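Local coordinates for protein periplasmic chaperone Spy (Escherichia coli, PDB 6BIE) that acts as an ATP-independent periplasmic chaperone that limits protein aggregation and lets client proteins fold while bound to its cradle-shaped homodimer, at residues Q13-I18 with N74-I79; Q22-K27 with K63-A68. All coordinates share one frame; numbering follows the deposited sequence.

Contact 1 of 2, residues Q13-I18 with N74-I79; sequences QQIREI and NKIYNI. With ZN (zinc ion), chain J.
Ile15 and Ile18 of helix 9-21 meet Ile76 and Ile79 of segment 74-79, and these four branched side chains supply most of the apolar packing. In Ile79, CG1 stands between the backbone N and the carbonyl carbon (chi1 73°), which puts its CD1 3.7 Å from Ile15 CG1. The two side chains cross at roughly a right angle, as do Ile15 and Ile76, where Ile15 CD1 lies 4.2 Å from Ile76 CG2. Ile18 points its CD1 methyl between neighbours, 4.1 Å from Ile76 CG1 and 4.2 Å from Ile79 CG2.

Two long polar side chains extend this packing. Lys75 touches through its carbons: Ile18 CD1 sits 3.9 Å from Lys75 CB, near the root of an extended lysine chain. Gln14 and Ile79 run alongside one another in opposite senses; Gln14 CB is 3.8 Å from Ile79 CD1, and the glutamine also lays its amide along the isoleucine, with Gln14 NE2 4.0 Å from Ile79 CG2.

The arrangement is an antiparallel pairing of helix 9-21 with the C-terminal part of helix 59-77 and the residues after it, part of the all-helical fold of the CpxP/Spy family. It also brings the two LTXXQ sequences together: Gln11, the glutamine of the first, donates from NE2 to the carbonyl of Ile79, just before the second begins.

Polar bonding otherwise lies at the flanks. Glu17 binds a zinc ion through OE1, and Glu83 of the second subunit binds the same metal, linking this helix to the dimer partner. The other carboxylate oxygen, Glu17 OE2, accepts from Gln13 NE2 at 2.8 Å, met from above the carboxylate plane. In the other segment, Asn78 N and Asn78 ND2 grip Asn74 O from opposite faces of its carbonyl plane.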
ATOM      1  N   GLN A  13      17.446  -0.540   0.040  1.00 34.97           N
ATOM      2  CA  GLN A  13      17.052   0.538   0.956  1.00 37.26           C
ATOM      3  C   GLN A  13      15.644   0.303   1.543  1.00 36.50           C
ATOM      4  O   GLN A  13      15.422   0.501   2.733  1.00 36.88           O
ATOM      5  CB  GLN A  13      17.114   1.911   0.264  1.00 40.29           C
ATOM      6  CG  GLN A  13      16.576   3.096   1.086  1.00 37.77           C
ATOM      7  CD  GLN A  13      17.270   3.314   2.431  1.00 44.74           C
ATOM      8  OE1 GLN A  13      18.377   2.824   2.674  1.00 47.30           O
ATOM      9  NE2 GLN A  13      16.614   4.075   3.312  1.00 44.67           N
ATOM     10  N   GLN A  14      14.704  -0.089   0.690  1.00 34.15           N
ATOM     11  CA  GLN A  14      13.331  -0.378   1.141  1.00 35.46           C
ATOM     12  C   GLN A  14      13.285  -1.488   2.192  1.00 36.28           C
ATOM     13  O   GLN A  14      12.542  -1.383   3.172  1.00 36.52           O
ATOM     14  CB  GLN A  14      12.440  -0.731  -0.041  1.00 34.52           C
ATOM     15  CG  GLN A  14      12.130   0.445  -0.949  1.00 35.64           C
ATOM     16  CD  GLN A  14      11.385   0.016  -2.193  1.00 41.56           C
ATOM     17  OE1 GLN A  14      11.906  -0.731  -3.019  1.00 39.58           O
ATOM     18  NE2 GLN A  14      10.169   0.500  -2.336  1.00 53.28           N
ATOM     19  N   ILE A  15      14.094  -2.533   2.002  1.00 35.73           N
ATOM     20  CA  ILE A  15      14.192  -3.623   2.994  1.00 36.96           C
ATOM     21  C   ILE A  15      14.721  -3.103   4.334  1.00 40.47           C
ATOM     22  O   ILE A  15      14.172  -3.442   5.379  1.00 45.53           O
ATOM     23  CB  ILE A  15      15.036  -4.809   2.486  1.00 37.86           C
ATOM     24  CG1 ILE A  15      14.271  -5.530   1.358  1.00 37.90           C
ATOM     25  CG2 ILE A  15      15.327  -5.797   3.615  1.00 40.70           C
ATOM     26  CD1 ILE A  15      15.071  -6.564   0.601  1.00 43.71           C
ATOM     27  N   ARG A  16      15.776  -2.292   4.303  1.00 44.11           N
ATOM     28  CA  ARG A  16      16.302  -1.665   5.528  0.50 46.75           C
ATOM     29  C   ARG A  16      15.207  -0.884   6.258  1.00 45.73           C
ATOM     30  O   ARG A  16      15.063  -0.998   7.480  1.00 53.67           O
ATOM     31  CB  ARG A  16      17.495  -0.741   5.218  0.50 48.92           C
ATOM     32  CG  ARG A  16      18.150  -0.089   6.434  0.50 49.23           C
ATOM     33  CD  ARG A  16      19.239   0.889   6.008  0.50 48.26           C
ATOM     34  NE  ARG A  16      20.022   0.334   4.914  0.50 49.93           N
ATOM     35  CZ  ARG A  16      21.153  -0.343   5.069  0.50 56.23           C
ATOM     36  NH1 ARG A  16      21.652  -0.541   6.283  0.50 63.14           N
ATOM     37  NH2 ARG A  16      21.788  -0.817   4.006  0.50 59.51           N
ATOM     38  N   GLU A  17      14.440  -0.102   5.506  1.00 43.94           N
ATOM     39  CA  GLU A  17      13.323   0.679   6.064  1.00 47.41           C
ATOM     40  C   GLU A  17      12.225  -0.207   6.667  1.00 47.88           C
ATOM     41  O   GLU A  17      11.630   0.140   7.694  1.00 55.64           O
ATOM     42  CB  GLU A  17      12.736   1.615   4.996  1.00 45.72           C
ATOM     43  CG  GLU A  17      13.682   2.762   4.604  1.00 47.54           C
ATOM     44  CD  GLU A  17      13.233   3.545   3.375  1.00 55.04           C
ATOM     45  OE1 GLU A  17      12.244   3.152   2.714  1.00 48.65           O
ATOM     46  OE2 GLU A  17      13.878   4.574   3.044  1.00 61.98           O
ATOM     47  N   ILE A  18      11.959  -1.344   6.027  1.00 42.91           N
ATOM     48  CA  ILE A  18      10.997  -2.331   6.545  1.00 41.26           C
ATOM     49  C   ILE A  18      11.506  -2.988   7.829  1.00 43.08           C
ATOM     50  O   ILE A  18      10.752  -3.109   8.804  1.00 48.16           O
ATOM     51  CB  ILE A  18      10.659  -3.405   5.469  1.00 35.92           C
ATOM     52  CG1 ILE A  18       9.828  -2.782   4.334  1.00 35.47           C
ATOM     53  CG2 ILE A  18       9.886  -4.580   6.069  1.00 37.29           C
ATOM     54  CD1 ILE A  18       9.872  -3.539   3.026  1.00 35.95           C
ATOM     55  N   ASN A  74       5.623 -10.134   4.021  1.00 25.22           N
ATOM     56  CA  ASN A  74       4.626  -9.603   3.112  1.00 24.76           C
ATOM     57  C   ASN A  74       5.036  -8.243   2.537  1.00 27.01           C
ATOM     58  O   ASN A  74       4.866  -7.992   1.324  1.00 29.00           O
ATOM     59  CB  ASN A  74       3.255  -9.515   3.810  1.00 25.61           C
ATOM     60  CG  ASN A  74       2.182  -8.900   2.913  1.00 25.93           C
ATOM     61  OD1 ASN A  74       2.033  -7.691   2.863  1.00 32.79           O
ATOM     62  ND2 ASN A  74       1.434  -9.730   2.217  1.00 30.26           N
ATOM     63  N   LYS A  75       5.566  -7.371   3.391  1.00 25.20           N
ATOM     64  CA  LYS A  75       6.018  -6.050   2.920  1.00 26.90           C
ATOM     65  C   LYS A  75       7.143  -6.194   1.886  1.00 25.88           C
ATOM     66  O   LYS A  75       7.158  -5.497   0.873  1.00 28.52           O
ATOM     67  CB  LYS A  75       6.483  -5.178   4.090  1.00 30.50           C
ATOM     68  CG  LYS A  75       5.324  -4.638   4.924  1.00 35.73           C
ATOM     69  CD  LYS A  75       5.820  -3.855   6.126  1.00 38.99           C
ATOM     70  CE  LYS A  75       4.635  -3.260   6.858  1.00 44.40           C
ATOM     71  NZ  LYS A  75       5.086  -2.324   7.917  1.00 51.86           N
ATOM     72  N   ILE A  76       8.067  -7.116   2.137  1.00 24.56           N
ATOM     73  CA  ILE A  76       9.195  -7.335   1.238  1.00 27.64           C
ATOM     74  C   ILE A  76       8.714  -7.941  -0.070  1.00 27.44           C
ATOM     75  O   ILE A  76       9.105  -7.483  -1.141  1.00 29.19           O
ATOM     76  CB  ILE A  76      10.291  -8.224   1.878  1.00 30.74           C
ATOM     77  CG1 ILE A  76      10.913  -7.508   3.087  1.00 31.72           C
ATOM     78  CG2 ILE A  76      11.397  -8.506   0.856  1.00 34.08           C
ATOM     79  CD1 ILE A  76      11.869  -8.352   3.895  1.00 36.85           C
ATOM     80  N   TYR A  77       7.876  -8.964   0.004  1.00 28.31           N
ATOM     81  CA  TYR A  77       7.263  -9.543  -1.198  1.00 28.42           C
ATOM     82  C   TYR A  77       6.689  -8.447  -2.100  1.00 29.68           C
ATOM     83  O   TYR A  77       6.886  -8.463  -3.306  1.00 30.52           O
ATOM     84  CB  TYR A  77       6.160 -10.531  -0.818  1.00 27.49           C
ATOM     85  CG  TYR A  77       5.503 -11.205  -2.004  1.00 27.27           C
ATOM     86  CD1 TYR A  77       6.094 -12.314  -2.624  1.00 29.34           C
ATOM     87  CD2 TYR A  77       4.285 -10.736  -2.518  1.00 29.79           C
ATOM     88  CE1 TYR A  77       5.505 -12.914  -3.738  1.00 31.06           C
ATOM     89  CE2 TYR A  77       3.702 -11.334  -3.627  1.00 32.21           C
ATOM     90  CZ  TYR A  77       4.310 -12.424  -4.218  1.00 30.02           C
ATOM     91  OH  TYR A  77       3.713 -13.048  -5.287  1.00 32.81           O
ATOM     92  N   ASN A  78       5.992  -7.490  -1.502  1.00 27.11           N
ATOM     93  CA  ASN A  78       5.342  -6.429  -2.271  1.00 27.87           C
ATOM     94  C   ASN A  78       6.238  -5.314  -2.816  1.00 29.92           C
ATOM     95  O   ASN A  78       5.754  -4.492  -3.578  1.00 36.26           O
ATOM     96  CB  ASN A  78       4.148  -5.885  -1.500  1.00 30.62           C
ATOM     97  CG  ASN A  78       2.949  -6.799  -1.616  1.00 33.15           C
ATOM     98  OD1 ASN A  78       2.359  -6.900  -2.694  1.00 35.03           O
ATOM     99  ND2 ASN A  78       2.617  -7.510  -0.537  1.00 29.78           N
ATOM    100  N   ILE A  79       7.527  -5.279  -2.470  1.00 26.51           N
ATOM    101  CA  ILE A  79       8.455  -4.403  -3.204  1.00 28.56           C
ATOM    102  C   ILE A  79       9.071  -5.094  -4.425  1.00 30.66           C
ATOM    103  O   ILE A  79       9.756  -4.430  -5.200  1.00 32.12           O
ATOM    104  CB  ILE A  79       9.583  -3.805  -2.335  1.00 30.37           C
ATOM    105  CG1 ILE A  79      10.652  -4.852  -1.967  1.00 33.99           C
ATOM    106  CG2 ILE A  79       9.017  -3.126  -1.114  1.00 34.79           C
ATOM    107  CD1 ILE A  79      11.805  -4.340  -1.149  1.00 39.93           C
TER
HETATM  108 ZN    ZN J 208      11.617   4.025   1.310  0.80 48.59          ZN

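Contact 2 of 2, residues Q22-K27 with K63-A68; sequences QRDQMK and KANMLA
Gln22, just beyond helix 9-21, begins the contact by laying its side chain against Ala68. Its CG is anti to the backbone N (chi1 -173°) and the chain then bends at chi2, bringing Gln22 CD to 3.8 Å from Ala68 CB; the oxygen OE1 lies equally near Ala68 CA. Beyond the segment, Gln22 also touches Glu71 and Thr72 on helix 59-77.

Asp24 comes next, its side chain pointing across to helix 59-77. Asp24 OD2 lies 4.0 Å from Ala68 CB, so the alanine methyl meets both Gln22 and Asp24. The carboxylate also approaches the amide of Asn65, crossing it at an angle, with the two planes 45° apart.

Met26 and Asn65 extend toward each other, and Met26 CG, SD and CE all come near the amide group. This methionine is poorly ordered, so its exact placing deserves caution.

The segment 22-27 is thus an irregular connection leading toward helix 31-41, resting on one side of helix 59-77. The alanine methyl and the methionine chain are the apolar parts, set among polar side chains, and the chemistry implies a small surface contact of mixed polar and apolar character.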
ATOM      1  N   GLN A  22      10.011  -2.742  11.701  1.00104.78           N
ATOM      2  CA  GLN A  22       9.441  -3.868  12.469  1.00105.03           C
ATOM      3  C   GLN A  22      10.506  -4.624  13.256  1.00112.02           C
ATOM      4  O   GLN A  22      10.401  -5.851  13.434  1.00109.90           O
ATOM      5  CB  GLN A  22       8.725  -4.833  11.507  1.00103.64           C
ATOM      6  CG  GLN A  22       7.926  -5.984  12.118  1.00108.67           C
ATOM      7  CD  GLN A  22       6.726  -5.540  12.937  1.00 99.20           C
ATOM      8  OE1 GLN A  22       5.575  -5.767  12.546  1.00100.53           O
ATOM      9  NE2 GLN A  22       6.982  -4.928  14.084  1.00104.53           N
ATOM     10  N   ARG A  23      11.547  -3.929  13.745  1.00114.91           N
ATOM     11  CA  ARG A  23      12.584  -4.627  14.531  1.00117.97           C
ATOM     12  C   ARG A  23      12.059  -4.917  15.930  1.00128.26           C
ATOM     13  O   ARG A  23      11.537  -4.019  16.608  1.00140.69           O
ATOM     14  CB  ARG A  23      13.903  -3.856  14.615  1.00113.29           C
ATOM     15  CG  ARG A  23      15.128  -4.743  14.741  1.00114.83           C
ATOM     16  CD  ARG A  23      15.514  -5.352  13.398  1.00120.33           C
ATOM     17  NE  ARG A  23      16.458  -6.463  13.525  1.00129.82           N
ATOM     18  CZ  ARG A  23      16.786  -7.314  12.546  1.00128.67           C
ATOM     19  NH1 ARG A  23      16.256  -7.209  11.325  1.00128.60           N
ATOM     20  NH2 ARG A  23      17.660  -8.289  12.788  1.00132.63           N
ATOM     21  N   ASP A  24      12.172  -6.176  16.350  1.00132.36           N
ATOM     22  CA  ASP A  24      11.875  -6.561  17.736  1.00130.29           C
ATOM     23  C   ASP A  24      13.160  -6.428  18.572  1.00132.28           C
ATOM     24  O   ASP A  24      13.107  -5.901  19.683  1.00133.60           O
ATOM     25  CB  ASP A  24      11.229  -7.950  17.818  1.00125.96           C
ATOM     26  CG  ASP A  24       9.813  -7.981  17.245  1.00117.70           C
ATOM     27  OD1 ASP A  24       9.374  -7.001  16.606  1.00121.74           O
ATOM     28  OD2 ASP A  24       9.123  -9.010  17.430  1.00 94.62           O
ATOM     29  N   GLN A  25      14.306  -6.928  18.092  1.00136.25           N
ATOM     30  CA  GLN A  25      14.450  -8.206  17.414  1.00133.39           C
ATOM     31  C   GLN A  25      14.777  -9.095  18.612  1.00131.58           C
ATOM     32  O   GLN A  25      15.627  -8.738  19.440  1.00142.74           O
ATOM     33  CB  GLN A  25      15.582  -8.222  16.376  1.00132.57           C
ATOM     34  CG  GLN A  25      15.796  -9.563  15.683  1.00122.44           C
ATOM     35  CD  GLN A  25      14.583 -10.038  14.902  1.00124.58           C
ATOM     36  OE1 GLN A  25      14.292  -9.532  13.818  1.00108.22           O
ATOM     37  NE2 GLN A  25      13.870 -11.017  15.453  1.00118.05           N
ATOM     38  N   MET A  26      14.077 -10.216  18.736  1.00138.71           N
ATOM     39  CA  MET A  26      14.227 -11.093  19.907  1.00133.82           C
ATOM     40  C   MET A  26      15.478 -11.969  19.808  1.00130.11           C
ATOM     41  O   MET A  26      16.068 -12.110  18.737  1.00132.23           O
ATOM     42  CB  MET A  26      12.957 -11.935  20.141  1.00140.49           C
ATOM     43  CG  MET A  26      12.756 -13.148  19.240  1.00132.44           C
ATOM     44  SD  MET A  26      12.363 -12.744  17.529  1.00137.85           S
ATOM     45  CE  MET A  26      12.053 -14.383  16.873  1.00122.23           C
ATOM     46  N   LYS A  27      15.863 -12.550  20.940  1.00128.76           N
ATOM     47  CA  LYS A  27      17.089 -13.344  21.064  1.00130.83           C
ATOM     48  C   LYS A  27      16.927 -14.740  20.420  1.00133.91           C
ATOM     49  O   LYS A  27      16.109 -14.920  19.506  1.00131.51           O
ATOM     50  CB  LYS A  27      17.507 -13.401  22.562  1.00129.90           C
ATOM     51  CG  LYS A  27      16.697 -14.364  23.437  1.00125.68           C
ATOM     52  CD  LYS A  27      16.415 -13.823  24.837  1.00122.66           C
ATOM     53  CE  LYS A  27      15.100 -14.363  25.382  1.00117.46           C
ATOM     54  NZ  LYS A  27      13.908 -13.893  24.616  1.00113.45           N
ATOM     55  N   LYS A  63       3.225 -15.688  19.065  1.00 26.68           N
ATOM     56  CA  LYS A  63       2.262 -14.974  18.217  1.00 27.68           C
ATOM     57  C   LYS A  63       2.812 -13.617  17.776  1.00 26.92           C
ATOM     58  O   LYS A  63       2.767 -13.281  16.596  1.00 28.43           O
ATOM     59  CB  LYS A  63       0.928 -14.792  18.944  1.00 27.75           C
ATOM     60  CG  LYS A  63      -0.141 -14.069  18.146  1.00 32.44           C
ATOM     61  CD  LYS A  63      -1.388 -13.855  18.979  1.00 32.16           C
ATOM     62  CE  LYS A  63      -2.429 -13.038  18.233  1.00 34.26           C
ATOM     63  NZ  LYS A  63      -3.650 -12.838  19.064  1.00 32.47           N
ATOM     64  N   ALA A  64       3.328 -12.840  18.719  1.00 28.70           N
ATOM     65  CA  ALA A  64       3.905 -11.514  18.398  1.00 30.49           C
ATOM     66  C   ALA A  64       5.052 -11.654  17.408  1.00 30.76           C
ATOM     67  O   ALA A  64       5.122 -10.907  16.430  1.00 32.88           O
ATOM     68  CB  ALA A  64       4.384 -10.806  19.661  1.00 35.72           C
ATOM     69  N   ASN A  65       5.928 -12.626  17.648  1.00 32.40           N
ATOM     70  CA  ASN A  65       7.090 -12.833  16.773  1.00 32.67           C
ATOM     71  C   ASN A  65       6.685 -13.281  15.366  1.00 29.86           C
ATOM     72  O   ASN A  65       7.203 -12.767  14.373  1.00 32.60           O
ATOM     73  CB  ASN A  65       8.074 -13.832  17.382  1.00 35.59           C
ATOM     74  CG  ASN A  65       8.785 -13.289  18.600  1.00 42.67           C
ATOM     75  OD1 ASN A  65       8.794 -12.079  18.857  1.00 47.57           O
ATOM     76  ND2 ASN A  65       9.404 -14.188  19.363  1.00 43.70           N
ATOM     77  N   MET A  66       5.750 -14.219  15.287  0.60 26.46           N
ATOM     78  CA  MET A  66       5.317 -14.753  14.005  0.60 28.48           C
ATOM     79  C   MET A  66       4.511 -13.730  13.203  0.60 27.97           C
ATOM     80  O   MET A  66       4.648 -13.664  11.979  0.60 28.82           O
ATOM     81  CB  MET A  66       4.539 -16.051  14.207  0.60 28.70           C
ATOM     82  CG  MET A  66       5.448 -17.174  14.664  0.60 31.86           C
ATOM     83  SD  MET A  66       4.572 -18.464  15.566  0.60 31.94           S
ATOM     84  CE  MET A  66       5.947 -19.429  16.177  0.60 30.31           C
ATOM     85  N   LEU A  67       3.706 -12.916  13.884  1.00 27.27           N
ATOM     86  CA  LEU A  67       2.991 -11.807  13.218  1.00 28.25           C
ATOM     87  C   LEU A  67       3.946 -10.786  12.621  1.00 27.88           C
ATOM     88  O   LEU A  67       3.754 -10.345  11.494  1.00 29.29           O
ATOM     89  CB  LEU A  67       2.048 -11.076  14.168  1.00 29.21           C
ATOM     90  CG  LEU A  67       0.717 -11.757  14.422  1.00 31.47           C
ATOM     91  CD1 LEU A  67      -0.036 -11.000  15.511  1.00 35.13           C
ATOM     92  CD2 LEU A  67      -0.081 -11.824  13.117  1.00 33.39           C
ATOM     93  N   ALA A  68       4.964 -10.416  13.388  1.00 30.74           N
ATOM     94  CA  ALA A  68       5.994  -9.488  12.902  1.00 32.65           C
ATOM     95  C   ALA A  68       6.735 -10.074  11.705  1.00 32.22           C
ATOM     96  O   ALA A  68       6.962  -9.374  10.704  1.00 32.32           O
ATOM     97  CB  ALA A  68       6.965  -9.149  14.018  1.00 35.75           C
TER

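How the contacts relate
Both contacts draw on helix 59-77, and their centres lie 16 Å apart. Contact 2 is nested within the loop that contact 1 closes: the chain runs from helix 9-21 straight into the connection 22-27, which continues past the same long helix. The character changes along the way, from packed isoleucines in contact 1 to polar side chains around an alanine in contact 2. Contact 1 also reaches the second subunit through its shared zinc, whereas the segments of contact 2 touch no other chain of the assembly. Other zinc ions lie close by, about 8 Å from the side chain of Ile76 and about 7 Å from that of Met26.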